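PDB 5OEZ: FBP protein from Leishmania major, which probably catalyses the magnesium-dependent hydrolysis of beta-D-fructose 1,6-bisphosphate to beta-D-fructose 6-phosphate and phosphate, and acts as a homotetramer that binds AMP. Local coordinates for residues Pro9-Leu12 and Thr13-Ile16; Val41-Lys44 and Asn45-Ala49; Lys237-Lys240 and Thr241-Tyr244; Lys278-Leu281 and Leu282-Ala286; Ser310-Arg313 and Leu314-Thr318. All coordinates share one frame; numbering follows the deposited sequence.

Contact 1 (Pro9-Leu12 and Thr13-Ile16)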
loop_
_atom_site.group_PDB
_atom_site.type_symbol
_atom_site.label_atom_id
_atom_site.label_comp_id
_atom_site.label_asym_id
_atom_site.label_seq_id
_atom_site.Cartn_x
_atom_site.Cartn_y
_atom_site.Cartn_z
ATOM N N PRO C 9 17.224 6.053 2.623
ATOM C CA PRO C 9 17.769 4.682 2.661
ATOM C C PRO C 9 18.521 4.293 1.369
ATOM O O PRO C 9 18.309 4.910 0.309
ATOM C CB PRO C 9 16.518 3.827 2.860
ATOM C CG PRO C 9 15.434 4.608 2.182
ATOM C CD PRO C 9 15.760 6.058 2.420
ATOM N N THR C 10 19.397 3.292 1.485
ATOM C CA THR C 10 20.204 2.795 0.360
ATOM C C THR C 10 19.385 1.846 -0.516
ATOM O O THR C 10 19.091 0.725 -0.100
ATOM C CB THR C 10 21.465 2.062 0.863
ATOM O OG1 THR C 10 22.235 2.951 1.682
ATOM C CG2 THR C 10 22.348 1.564 -0.305
ATOM N N THR C 11 19.039 2.284 -1.726
ATOM C CA THR C 11 18.300 1.434 -2.652
ATOM C C THR C 11 19.221 0.466 -3.419
ATOM O O THR C 11 20.441 0.654 -3.506
ATOM C CB THR C 11 17.480 2.227 -3.680
ATOM O OG1 THR C 11 18.356 2.879 -4.614
ATOM C CG2 THR C 11 16.569 3.245 -2.979
ATOM N N LEU C 12 18.608 -0.581 -3.961
ATOM C CA LEU C 12 19.304 -1.574 -4.786
ATOM C C LEU C 12 19.978 -0.926 -5.992
ATOM O O LEU C 12 21.152 -1.150 -6.252
ATOM C CB LEU C 12 18.337 -2.660 -5.239
ATOM C CG LEU C 12 18.879 -3.748 -6.179
ATOM C CD1 LEU C 12 20.227 -4.298 -5.734
ATOM C CD2 LEU C 12 17.873 -4.891 -6.288
ATOM N N THR C 13 19.241 -0.061 -6.671
ATOM C CA THR C 13 19.773 0.725 -7.777
ATOM C C THR C 13 21.016 1.527 -7.377
ATOM O O THR C 13 21.982 1.580 -8.141
ATOM C CB THR C 13 18.668 1.641 -8.345
ATOM O OG1 THR C 13 17.671 0.826 -8.957
ATOM C CG2 THR C 13 19.204 2.615 -9.369
ATOM N N GLN C 14 20.966 2.201 -6.229
ATOM C CA GLN C 14 22.116 2.971 -5.741
ATOM C C GLN C 14 23.302 2.050 -5.483
ATOM O O GLN C 14 24.416 2.372 -5.839
ATOM C CB GLN C 14 21.794 3.691 -4.432
ATOM C CG GLN C 14 21.146 5.049 -4.559
ATOM C CD GLN C 14 20.796 5.619 -3.188
ATOM O OE1 GLN C 14 20.271 4.914 -2.317
ATOM N NE2 GLN C 14 21.078 6.891 -2.992
ATOM N N TYR C 15 23.040 0.935 -4.817
ATOM C CA TYR C 15 24.070 -0.050 -4.501
ATOM C C TYR C 15 24.783 -0.553 -5.778
ATOM O O TYR C 15 25.998 -0.607 -5.823
ATOM C CB TYR C 15 23.443 -1.214 -3.702
ATOM C CG TYR C 15 24.368 -2.380 -3.401
ATOM C CD1 TYR C 15 24.483 -3.466 -4.282
ATOM C CD2 TYR C 15 25.128 -2.397 -2.239
ATOM C CE1 TYR C 15 25.335 -4.527 -4.009
ATOM C CE2 TYR C 15 25.988 -3.450 -1.958
ATOM C CZ TYR C 15 26.088 -4.505 -2.842
ATOM O OH TYR C 15 26.945 -5.530 -2.552
ATOM N N ILE C 16 24.007 -0.876 -6.808
ATOM C CA ILE C 16 24.539 -1.352 -8.092
ATOM C C ILE C 16 25.408 -0.287 -8.764
ATOM O O ILE C 16 26.501 -0.599 -9.248
ATOM C CB ILE C 16 23.405 -1.755 -9.066
ATOM C CG1 ILE C 16 22.596 -2.945 -8.532
ATOM C CG2 ILE C 16 23.937 -2.082 -10.451
ATOM C CD1 ILE C 16 23.319 -4.259 -8.502
#
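The side chains of T11 and Q14 meet at about a right angle, and each is bonded to the other residue's backbone. T11 is the N-cap of helix 12-18: its hydroxyl lies between its own N and carbonyl carbon (chi1 70°), from where OG1 accepts Q14 N at 3.1 Å. In return Q14 runs extended beyond CG back toward the start of the helix, and its OE1 accepts T11 N at 3.0 Å, with the N-H lying in the plane of the Q14 carbonyl and an N-H...O angle of 164°. This reciprocal pair is a capping box. The CG of Q14 passes T11 OG1 at 3.5 Å, and the helix proper begins with the bonds from Y15 N to T11 O and from I16 N to L12 O.

On another side of the turn L12 and I16 lie side by side and point the same way, with L12 CD1 3.9 Å from I16 CG1. Both reach L181 on strand 177-182, and I16 also rests on F28 and T29 of helix 27-47, which like I16 belong to the AMP site. The NE2 of Q14 bonds to S87 OG of the second subunit. Each end of the Q14 amide therefore has a partner, one capping the helix and one crossing the subunit interface, which should restrict rotation of the amide and fix its orientation.

Contact 2 (Val41-Lys44 and Asn45-Ala49)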
loop_
_atom_site.group_PDB
_atom_site.type_symbol
_atom_site.label_atom_id
_atom_site.label_comp_id
_atom_site.label_asym_id
_atom_site.label_seq_id
_atom_site.Cartn_x
_atom_site.Cartn_y
_atom_site.Cartn_z
ATOM N N VAL C 41 5.931 -6.344 -10.042
ATOM C CA VAL C 41 4.713 -6.689 -10.755
ATOM C C VAL C 41 4.200 -8.061 -10.314
ATOM O O VAL C 41 3.002 -8.245 -10.091
ATOM C CB VAL C 41 4.923 -6.641 -12.292
ATOM C CG1 VAL C 41 3.755 -7.282 -13.038
ATOM C CG2 VAL C 41 5.086 -5.197 -12.742
ATOM N N ILE C 42 5.112 -9.011 -10.172
ATOM C CA ILE C 42 4.745 -10.363 -9.714
ATOM C C ILE C 42 4.227 -10.350 -8.273
ATOM O O ILE C 42 3.262 -11.026 -7.956
ATOM C CB ILE C 42 5.929 -11.332 -9.862
ATOM C CG1 ILE C 42 6.228 -11.536 -11.348
ATOM C CG2 ILE C 42 5.632 -12.658 -9.178
ATOM C CD1 ILE C 42 7.626 -12.049 -11.626
ATOM N N GLU C 43 4.889 -9.586 -7.414
ATOM C CA GLU C 43 4.443 -9.398 -6.034
ATOM C C GLU C 43 3.005 -8.862 -5.961
ATOM O O GLU C 43 2.214 -9.368 -5.169
ATOM C CB GLU C 43 5.385 -8.434 -5.302
ATOM C CG GLU C 43 5.396 -8.565 -3.784
ATOM C CD GLU C 43 4.231 -7.893 -3.072
ATOM O OE1 GLU C 43 3.644 -6.915 -3.601
ATOM O OE2 GLU C 43 3.925 -8.339 -1.944
ATOM N N LYS C 44 2.691 -7.834 -6.758
ATOM C CA LYS C 44 1.341 -7.260 -6.793
ATOM C C LYS C 44 0.304 -8.361 -7.057
ATOM O O LYS C 44 -0.697 -8.488 -6.329
ATOM C CB LYS C 44 1.236 -6.147 -7.860
ATOM C CG LYS C 44 -0.180 -5.701 -8.247
ATOM C CD LYS C 44 -0.328 -5.252 -9.709
ATOM C CE LYS C 44 0.079 -3.835 -10.003
ATOM N NZ LYS C 44 -1.066 -2.903 -10.156
ATOM N N ASN C 45 0.560 -9.162 -8.086
ATOM C CA ASN C 45 -0.355 -10.251 -8.463
ATOM C C ASN C 45 -0.490 -11.330 -7.389
ATOM O O ASN C 45 -1.597 -11.788 -7.102
ATOM C CB ASN C 45 0.064 -10.849 -9.803
ATOM C CG ASN C 45 -0.179 -9.887 -10.949
ATOM O OD1 ASN C 45 -1.321 -9.647 -11.317
ATOM N ND2 ASN C 45 0.880 -9.301 -11.484
ATOM N N ILE C 46 0.623 -11.705 -6.771
ATOM C CA ILE C 46 0.588 -12.670 -5.681
ATOM C C ILE C 46 -0.219 -12.137 -4.487
ATOM O O ILE C 46 -1.041 -12.860 -3.929
ATOM C CB ILE C 46 1.996 -13.097 -5.239
ATOM C CG1 ILE C 46 2.675 -13.877 -6.367
ATOM C CG2 ILE C 46 1.939 -13.999 -4.010
ATOM C CD1 ILE C 46 4.171 -14.053 -6.188
ATOM N N ARG C 47 0.010 -10.890 -4.085
ATOM C CA ARG C 47 -0.713 -10.324 -2.923
ATOM C C ARG C 47 -2.227 -10.407 -3.048
ATOM O O ARG C 47 -2.902 -10.671 -2.051
ATOM C CB ARG C 47 -0.272 -8.907 -2.665
ATOM C CG ARG C 47 -0.858 -8.148 -1.455
ATOM C CD ARG C 47 -0.292 -8.542 -0.066
ATOM N NE ARG C 47 1.162 -8.660 0.052
ATOM C CZ ARG C 47 1.796 -9.040 1.169
ATOM N NH1 ARG C 47 1.123 -9.350 2.283
ATOM N NH2 ARG C 47 3.120 -9.130 1.173
ATOM N N ARG C 48 -2.729 -10.200 -4.268
ATOM C CA ARG C 48 -4.154 -10.218 -4.557
ATOM C C ARG C 48 -4.698 -11.548 -5.142
ATOM O O ARG C 48 -5.835 -11.590 -5.610
ATOM C CB ARG C 48 -4.474 -9.040 -5.477
ATOM C CG ARG C 48 -4.315 -7.695 -4.777
ATOM C CD ARG C 48 -3.861 -6.538 -5.660
ATOM N NE ARG C 48 -3.433 -5.454 -4.779
ATOM C CZ ARG C 48 -2.197 -5.273 -4.291
ATOM N NH1 ARG C 48 -1.175 -6.067 -4.610
ATOM N NH2 ARG C 48 -1.968 -4.247 -3.471
ATOM N N ALA C 49 -3.920 -12.633 -5.074
ATOM C CA ALA C 49 -4.391 -13.962 -5.496
ATOM C C ALA C 49 -5.643 -14.314 -4.687
ATOM O O ALA C 49 -5.663 -14.131 -3.466
ATOM C CB ALA C 49 -3.325 -15.012 -5.254
#
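V41 and N45 stand one turn apart near the C-terminal end of helix 27-47, and the contact is a run of i to i+4 pairs closing that helix. The carbonyl O of V41 receives N45 N at 3.3 Å and also a weak, bent bond from N45 ND2, whose N-H...O angle is 124°. Next, I42 and I46 lie alongside each other, with I42 CG2 against I46 CD1 at 3.6 Å. Both side chains face Y173 and helix 72-87, and I46 is close to L120, a residue of the first manganese site, which is empty in this chain.

E43 forms a salt bridge with R47, its chain bending at chi2 to turn the carboxylate toward the guanidinium. E43 OE2 sits at the edge of that group near its plane, taking weak bonds from R47 NE and, at 3.3 Å, from R47 NH2; the carboxylate and guanidinium planes are 40° apart.

K44 NZ forms a salt bridge with D193 of the second subunit, while the K44 carbonyl serves R48, the first residue to leave helical backbone angles. R48 NE bonds N195 of the third subunit, and R48 NH1 meets K44 O on a lone pair at 3.0 Å, the oxygen lying 1° out of the guanidinium plane.

Contact 3 (Lys237-Lys240 and Thr241-Tyr244)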
loop_
_atom_site.group_PDB
_atom_site.type_symbol
_atom_site.label_atom_id
_atom_site.label_comp_id
_atom_site.label_asym_id
_atom_site.label_seq_id
_atom_site.Cartn_x
_atom_site.Cartn_y
_atom_site.Cartn_z
ATOM N N LYS C 237 19.086 -38.445 12.093
ATOM C CA LYS C 237 18.051 -38.750 13.080
ATOM C C LYS C 237 18.477 -39.565 14.293
ATOM O O LYS C 237 17.852 -39.460 15.348
ATOM C CB LYS C 237 16.968 -39.561 12.419
ATOM C CG LYS C 237 16.313 -38.891 11.243
ATOM C CD LYS C 237 15.223 -39.825 10.797
ATOM C CE LYS C 237 14.577 -39.333 9.537
ATOM N NZ LYS C 237 13.341 -40.115 9.357
ATOM N N MET C 238 19.459 -40.445 14.135
ATOM C CA MET C 238 19.739 -41.455 15.164
ATOM C C MET C 238 21.116 -41.414 15.793
ATOM O O MET C 238 21.360 -42.152 16.728
ATOM C CB MET C 238 19.455 -42.854 14.609
ATOM C CG MET C 238 17.961 -43.163 14.504
ATOM S SD MET C 238 17.581 -44.807 13.849
ATOM C CE MET C 238 18.316 -44.757 12.217
ATOM N N ASN C 239 21.999 -40.533 15.337
ATOM C CA ASN C 239 23.325 -40.401 15.962
ATOM C C ASN C 239 23.197 -39.899 17.406
ATOM O O ASN C 239 22.261 -39.185 17.731
ATOM C CB ASN C 239 24.256 -39.481 15.138
ATOM C CG ASN C 239 23.977 -38.004 15.365
ATOM O OD1 ASN C 239 24.647 -37.371 16.172
ATOM N ND2 ASN C 239 22.993 -37.453 14.662
ATOM N N LYS C 240 24.159 -40.267 18.249
ATOM C CA LYS C 240 24.104 -39.986 19.692
ATOM C C LYS C 240 24.610 -38.601 20.068
ATOM O O LYS C 240 24.414 -38.153 21.187
ATOM C CB LYS C 240 24.923 -41.020 20.462
ATOM C CG LYS C 240 24.508 -42.458 20.205
ATOM C CD LYS C 240 23.017 -42.729 20.432
ATOM C CE LYS C 240 22.697 -44.193 20.793
ATOM N NZ LYS C 240 21.577 -44.400 21.764
ATOM N N THR C 241 25.246 -37.922 19.129
ATOM C CA THR C 241 26.005 -36.721 19.424
ATOM C C THR C 241 25.276 -35.403 19.140
ATOM O O THR C 241 25.350 -34.486 19.945
ATOM C CB THR C 241 27.322 -36.763 18.633
ATOM O OG1 THR C 241 27.050 -36.820 17.225
ATOM C CG2 THR C 241 28.124 -37.997 19.018
ATOM N N THR C 242 24.574 -35.318 18.010
ATOM C CA THR C 242 24.030 -34.057 17.502
ATOM C C THR C 242 22.562 -34.205 17.082
ATOM O O THR C 242 22.247 -34.993 16.191
ATOM C CB THR C 242 24.858 -33.567 16.296
ATOM O OG1 THR C 242 26.251 -33.650 16.601
ATOM C CG2 THR C 242 24.534 -32.117 15.895
ATOM N N ARG C 243 21.675 -33.437 17.714
ATOM C CA ARG C 243 20.252 -33.432 17.358
ATOM C C ARG C 243 20.004 -32.497 16.184
ATOM O O ARG C 243 20.509 -31.383 16.178
ATOM C CB ARG C 243 19.387 -33.017 18.552
ATOM C CG ARG C 243 19.470 -33.967 19.748
ATOM C CD ARG C 243 18.546 -35.177 19.632
ATOM N NE ARG C 243 18.846 -36.021 18.474
ATOM C CZ ARG C 243 19.868 -36.879 18.368
ATOM N NH1 ARG C 243 20.743 -37.040 19.361
ATOM N NH2 ARG C 243 20.022 -37.580 17.240
ATOM N N TYR C 244 19.215 -32.961 15.208
ATOM C CA TYR C 244 18.897 -32.216 13.983
ATOM C C TYR C 244 17.403 -31.891 13.905
ATOM O O TYR C 244 16.586 -32.694 14.320
ATOM C CB TYR C 244 19.291 -33.040 12.751
ATOM C CG TYR C 244 20.744 -32.900 12.359
ATOM C CD1 TYR C 244 21.751 -33.619 13.011
ATOM C CD2 TYR C 244 21.112 -32.056 11.327
ATOM C CE1 TYR C 244 23.086 -33.477 12.646
ATOM C CE2 TYR C 244 22.440 -31.924 10.943
ATOM C CZ TYR C 244 23.423 -32.622 11.607
ATOM O OH TYR C 244 24.729 -32.461 11.196
#
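A chi1 of 79° sets the CG of N239 between its own backbone N and carbonyl carbon, and chi2 of 97° turns the amide across the following turn toward T241 and T242. T241 has its OG1 in the corresponding position, directed at the same amide. N239 OD1 consequently takes three bonds: from T241 OG1 at 2.7 Å, from T242 N at 2.8 Å, and from T241 N at 3.1 Å, whose N-H comes from above the carbonyl plane. ND2 of N239 donates to T242 O at 3.0 Å, with the acceptor somewhat tilted from the amide plane, and to Y235 O in the helix before it.

N239 is the first residue beyond helix 227-238 to leave helical backbone angles. The bond from T241 N to its side-chain oxygen OD1 makes an Asx turn, which the bond from T242 N extends. The chain reverses here on its way to strand 245-246, the two segments running nearly antiparallel end to end.

R243 bends at chi2 and chi3 and slides past N239 in the opposite direction. Its guanidinium grips the backbone oxygen end-on, NH2 to N239 O at 2.8 Å and NH1 to N239 O at 3.1 Å, with the oxygen within 2° of the guanidinium plane. K237 NZ forms a salt bridge to E219 of the third subunit.

Contact 4 (Lys278-Leu281 and Leu282-Ala286)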
loop_
_atom_site.group_PDB
_atom_site.type_symbol
_atom_site.label_atom_id
_atom_site.label_comp_id
_atom_site.label_asym_id
_atom_site.label_seq_id
_atom_site.Cartn_x
_atom_site.Cartn_y
_atom_site.Cartn_z
ATOM N N LYS C 278 16.323 -33.489 -10.242
ATOM C CA LYS C 278 15.078 -32.722 -10.339
ATOM C C LYS C 278 15.293 -31.318 -10.873
ATOM O O LYS C 278 14.560 -30.909 -11.748
ATOM C CB LYS C 278 14.398 -32.657 -8.971
ATOM C CG LYS C 278 13.058 -31.952 -8.883
ATOM C CD LYS C 278 12.492 -32.329 -7.524
ATOM C CE LYS C 278 11.095 -31.764 -7.323
ATOM N NZ LYS C 278 10.119 -32.137 -8.393
ATOM N N LEU C 279 16.332 -30.625 -10.413
ATOM C CA LEU C 279 16.517 -29.247 -10.738
ATOM C C LEU C 279 17.243 -29.070 -12.050
ATOM O O LEU C 279 18.182 -29.803 -12.373
ATOM C CB LEU C 279 17.285 -28.523 -9.638
ATOM C CG LEU C 279 16.687 -28.447 -8.242
ATOM C CD1 LEU C 279 17.402 -27.373 -7.441
ATOM C CD2 LEU C 279 15.188 -28.207 -8.244
ATOM N N ARG C 280 16.765 -28.086 -12.800
ATOM C CA ARG C 280 17.411 -27.648 -14.024
ATOM C C ARG C 280 18.670 -26.840 -13.696
ATOM O O ARG C 280 18.629 -25.970 -12.836
ATOM C CB ARG C 280 16.444 -26.816 -14.859
ATOM C CG ARG C 280 15.602 -27.682 -15.760
ATOM C CD ARG C 280 14.511 -26.932 -16.529
ATOM N NE ARG C 280 13.168 -27.620 -16.492
ATOM C CZ ARG C 280 12.342 -27.673 -15.434
ATOM N NH1 ARG C 280 12.683 -27.101 -14.294
ATOM N NH2 ARG C 280 11.162 -28.312 -15.497
ATOM N N LEU C 281 19.768 -27.179 -14.360
ATOM C CA LEU C 281 21.073 -26.551 -14.140
ATOM C C LEU C 281 21.111 -25.047 -14.422
ATOM O O LEU C 281 21.471 -24.268 -13.551
ATOM C CB LEU C 281 22.124 -27.240 -15.011
ATOM C CG LEU C 281 23.563 -26.753 -14.892
ATOM C CD1 LEU C 281 24.088 -26.997 -13.498
ATOM C CD2 LEU C 281 24.423 -27.459 -15.906
ATOM N N LEU C 282 20.717 -24.647 -15.625
ATOM C CA LEU C 282 20.812 -23.248 -16.036
ATOM C C LEU C 282 19.875 -22.302 -15.299
ATOM O O LEU C 282 20.271 -21.193 -14.923
ATOM C CB LEU C 282 20.513 -23.098 -17.520
ATOM C CG LEU C 282 21.675 -23.280 -18.489
ATOM C CD1 LEU C 282 21.213 -22.973 -19.905
ATOM C CD2 LEU C 282 22.876 -22.405 -18.152
ATOM N N TYR C 283 18.636 -22.740 -15.123
ATOM C CA TYR C 283 17.584 -21.876 -14.634
ATOM C C TYR C 283 17.516 -21.770 -13.102
ATOM O O TYR C 283 17.055 -20.754 -12.592
ATOM C CB TYR C 283 16.240 -22.347 -15.176
ATOM C CG TYR C 283 16.193 -22.470 -16.677
ATOM C CD1 TYR C 283 15.984 -21.354 -17.490
ATOM C CD2 TYR C 283 16.327 -23.696 -17.287
ATOM C CE1 TYR C 283 15.928 -21.479 -18.875
ATOM C CE2 TYR C 283 16.273 -23.825 -18.663
ATOM C CZ TYR C 283 16.072 -22.712 -19.449
ATOM O OH TYR C 283 16.021 -22.859 -20.806
ATOM N N GLU C 284 17.956 -22.816 -12.389
ATOM C CA GLU C 284 17.779 -22.950 -10.933
ATOM C C GLU C 284 19.069 -23.322 -10.207
ATOM O O GLU C 284 19.513 -22.583 -9.335
ATOM C CB GLU C 284 16.715 -24.013 -10.601
ATOM C CG GLU C 284 15.341 -23.738 -11.205
ATOM C CD GLU C 284 14.396 -24.939 -11.176
ATOM O OE1 GLU C 284 14.850 -26.108 -11.187
ATOM O OE2 GLU C 284 13.167 -24.711 -11.160
ATOM N N ALA C 285 19.649 -24.480 -10.524
ATOM C CA ALA C 285 20.763 -25.000 -9.722
ATOM C C ALA C 285 22.048 -24.148 -9.798
ATOM O O ALA C 285 22.640 -23.844 -8.770
ATOM C CB ALA C 285 21.052 -26.449 -10.093
ATOM N N ALA C 286 22.477 -23.766 -10.992
ATOM C CA ALA C 286 23.706 -22.943 -11.135
ATOM C C ALA C 286 23.595 -21.526 -10.525
ATOM O O ALA C 286 24.478 -21.115 -9.787
ATOM C CB ALA C 286 24.156 -22.875 -12.593
#
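Helix 281-294, which follows strand 279-280 directly, starts here, and E284 in its first turn is a ligand of the second manganese site when metal is bound. R280 holds the N-cap position. Its carbonyl takes A285 N at 2.9 Å, almost straight at 178°, and E284 N at 3.3 Å from above the carbonyl plane. A286 N bonds L281 O at 2.8 Å; this bond and that from A285 N each span five residues, consistent with the wider pi-type turn at 282-285.

E284 extends beyond CG to bring its carboxylate back to the strand end, where OE1 accepts R280 N at 3.2 Å on the anti side, 30° out of the carboxylate plane. The E284 side chain crosses that of L279 at about a right angle, with E284 OE1 3.6 Å from L279 CD2. The R280 guanidinium presents its edge to E284 in a long salt bridge, R280 NH1 to E284 OE1 at 3.9 Å, with the planes 72° apart. The aliphatic CD of R280 meanwhile lies 3.8 Å from Y283 CD2, at an oblique angle to that ring.

E97 and D118 crowd E284 OE2 in this metal-free chain. The R280 guanidinium, bridged to E97 and only at long range to E284, lies among these carboxylates, while the bond from R280 N to OE1 tethers E284 to the strand.

Contact 5 (Ser310-Arg313 and Leu314-Thr318)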
loop_
_atom_site.group_PDB
_atom_site.type_symbol
_atom_site.label_atom_id
_atom_site.label_comp_id
_atom_site.label_asym_id
_atom_site.label_seq_id
_atom_site.Cartn_x
_atom_site.Cartn_y
_atom_site.Cartn_z
ATOM N N SER C 310 29.675 -28.945 -17.173
ATOM C CA SER C 310 29.490 -28.461 -18.544
ATOM C C SER C 310 28.005 -28.403 -18.900
ATOM O O SER C 310 27.230 -29.273 -18.494
ATOM C CB SER C 310 30.203 -29.371 -19.545
ATOM O OG SER C 310 31.595 -29.347 -19.354
ATOM N N ILE C 311 27.623 -27.370 -19.641
ATOM C CA ILE C 311 26.295 -27.276 -20.209
ATOM C C ILE C 311 26.319 -27.942 -21.586
ATOM O O ILE C 311 26.933 -27.437 -22.526
ATOM C CB ILE C 311 25.794 -25.809 -20.275
ATOM C CG1 ILE C 311 25.531 -25.279 -18.863
ATOM C CG2 ILE C 311 24.519 -25.703 -21.108
ATOM C CD1 ILE C 311 26.493 -24.205 -18.410
ATOM N N THR C 312 25.673 -29.097 -21.673
ATOM C CA THR C 312 25.481 -29.824 -22.929
ATOM C C THR C 312 24.092 -29.519 -23.512
ATOM O O THR C 312 23.895 -29.634 -24.713
ATOM C CB THR C 312 25.625 -31.356 -22.694
ATOM O OG1 THR C 312 24.501 -31.845 -21.954
ATOM C CG2 THR C 312 26.895 -31.693 -21.893
ATOM N N ARG C 313 23.139 -29.138 -22.651
ATOM C CA ARG C 313 21.716 -29.081 -22.985
ATOM C C ARG C 313 21.022 -27.932 -22.258
ATOM O O ARG C 313 21.268 -27.717 -21.101
ATOM C CB ARG C 313 21.069 -30.406 -22.614
ATOM C CG ARG C 313 21.024 -31.394 -23.745
ATOM C CD ARG C 313 20.495 -32.668 -23.154
ATOM N NE ARG C 313 21.385 -33.125 -22.105
ATOM C CZ ARG C 313 21.027 -33.690 -20.956
ATOM N NH1 ARG C 313 19.748 -33.926 -20.631
ATOM N NH2 ARG C 313 21.981 -34.025 -20.111
ATOM N N LEU C 314 20.171 -27.190 -22.949
ATOM C CA LEU C 314 19.461 -26.076 -22.346
ATOM C C LEU C 314 18.632 -26.490 -21.116
ATOM O O LEU C 314 18.608 -25.763 -20.111
ATOM C CB LEU C 314 18.622 -25.413 -23.426
ATOM C CG LEU C 314 17.654 -24.290 -23.144
ATOM C CD1 LEU C 314 18.434 -23.073 -22.667
ATOM C CD2 LEU C 314 16.781 -23.974 -24.362
ATOM N N HIS C 315 18.043 -27.684 -21.166
ATOM C CA HIS C 315 17.138 -28.188 -20.127
ATOM C C HIS C 315 17.726 -29.333 -19.315
ATOM O O HIS C 315 16.997 -30.118 -18.725
ATOM C CB HIS C 315 15.840 -28.598 -20.793
ATOM C CG HIS C 315 15.034 -27.427 -21.235
ATOM N ND1 HIS C 315 14.649 -26.407 -20.388
ATOM C CD2 HIS C 315 14.559 -27.105 -22.455
ATOM C CE1 HIS C 315 13.962 -25.511 -21.074
ATOM N NE2 HIS C 315 13.890 -25.914 -22.331
ATOM N N GLN C 316 19.048 -29.385 -19.219
ATOM C CA GLN C 316 19.711 -30.458 -18.484
ATOM C C GLN C 316 19.495 -30.281 -16.973
ATOM O O GLN C 316 19.223 -29.183 -16.483
ATOM C CB GLN C 316 21.186 -30.572 -18.902
ATOM C CG GLN C 316 22.251 -30.125 -17.925
ATOM C CD GLN C 316 23.640 -30.130 -18.565
ATOM O OE1 GLN C 316 23.818 -29.667 -19.696
ATOM N NE2 GLN C 316 24.622 -30.661 -17.857
ATOM N N ARG C 317 19.586 -31.392 -16.254
ATOM C CA ARG C 317 19.254 -31.437 -14.846
ATOM C C ARG C 317 20.344 -32.038 -14.000
ATOM O O ARG C 317 21.287 -32.638 -14.513
ATOM C CB ARG C 317 18.027 -32.276 -14.639
ATOM C CG ARG C 317 16.824 -31.783 -15.399
ATOM C CD ARG C 317 15.608 -32.515 -14.911
ATOM N NE ARG C 317 14.427 -32.052 -15.641
ATOM C CZ ARG C 317 13.267 -31.625 -15.142
ATOM N NH1 ARG C 317 13.061 -31.574 -13.840
ATOM N NH2 ARG C 317 12.274 -31.266 -15.971
ATOM N N THR C 318 20.208 -31.833 -12.692
ATOM C CA THR C 318 21.189 -32.285 -11.721
ATOM C C THR C 318 20.513 -32.426 -10.356
ATOM O O THR C 318 19.632 -31.638 -10.053
ATOM C CB THR C 318 22.396 -31.287 -11.628
ATOM O OG1 THR C 318 23.295 -31.686 -10.587
ATOM C CG2 THR C 318 21.949 -29.850 -11.364
#
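Q316 OE1 collects three donors from the loop ahead of it: T312 N at 2.8 Å, R313 N at 3.1 Å, and T312 OG1 at 3.2 Å. They approach differently, for T312 N lies in the carbonyl plane, R313 N is tilted 16° from it, and the hydroxyl stands well above it. The other end of the amide is used too, Q316 NE2 donating to S310 O at 3.0 Å. Both ends are thus held by residues 310-313, which fixes the flip of this buried side chain.

Q316 reaches the loop with chi1 at 108°, away from the staggered positions, and then runs extended beyond CG. R313 forms the next layer: Q316 CB lies over the centre of one face of its guanidinium, 3.7 Å above the plane, and the guanidinium and amide planes are only 14° apart. R313 bends at chi3 to lie in this way; its NH2 carries a salt bridge to E276. Q316 N closes back on R313 O with a weak bond of 3.4 Å, and along this turn L314 CG covers one face of the H315 ring.

Farther out, the H315 ring meets that of Y283, and its NE2 makes a weak bond to E99 O; H315 also lies near E97, a manganese ligand when metal is bound. R313 to Q316 form a type I beta turn, with the Q316 amide bonded to three residues of the loop before strand 317-323.

Overall arrangement
Contacts 4 and 5 form one unit: their centres are 8 Å apart, and strands 279-280 and 317-323 pair antiparallel through probable hydrogen bonds from T318 N to L279 O (2.9 Å) and from L281 N to Q316 O (3.0 Å). Together they border the metal site, unoccupied here; contact 4 supplies E284 and K278, which binds fructose 6-phosphate in another structure of this protein. Contacts 1 and 2 lie on successive helices, 12-18 and 27-47, with centres 23 Å apart, and both touch the second subunit; contact 1 contributes I16 to the AMP site. The centres of contacts 1 and 4 are 28 Å apart, consistent with AMP and metal sites lying apart. Contact 3, centred 31 Å from contact 4, shares the third subunit with contact 2.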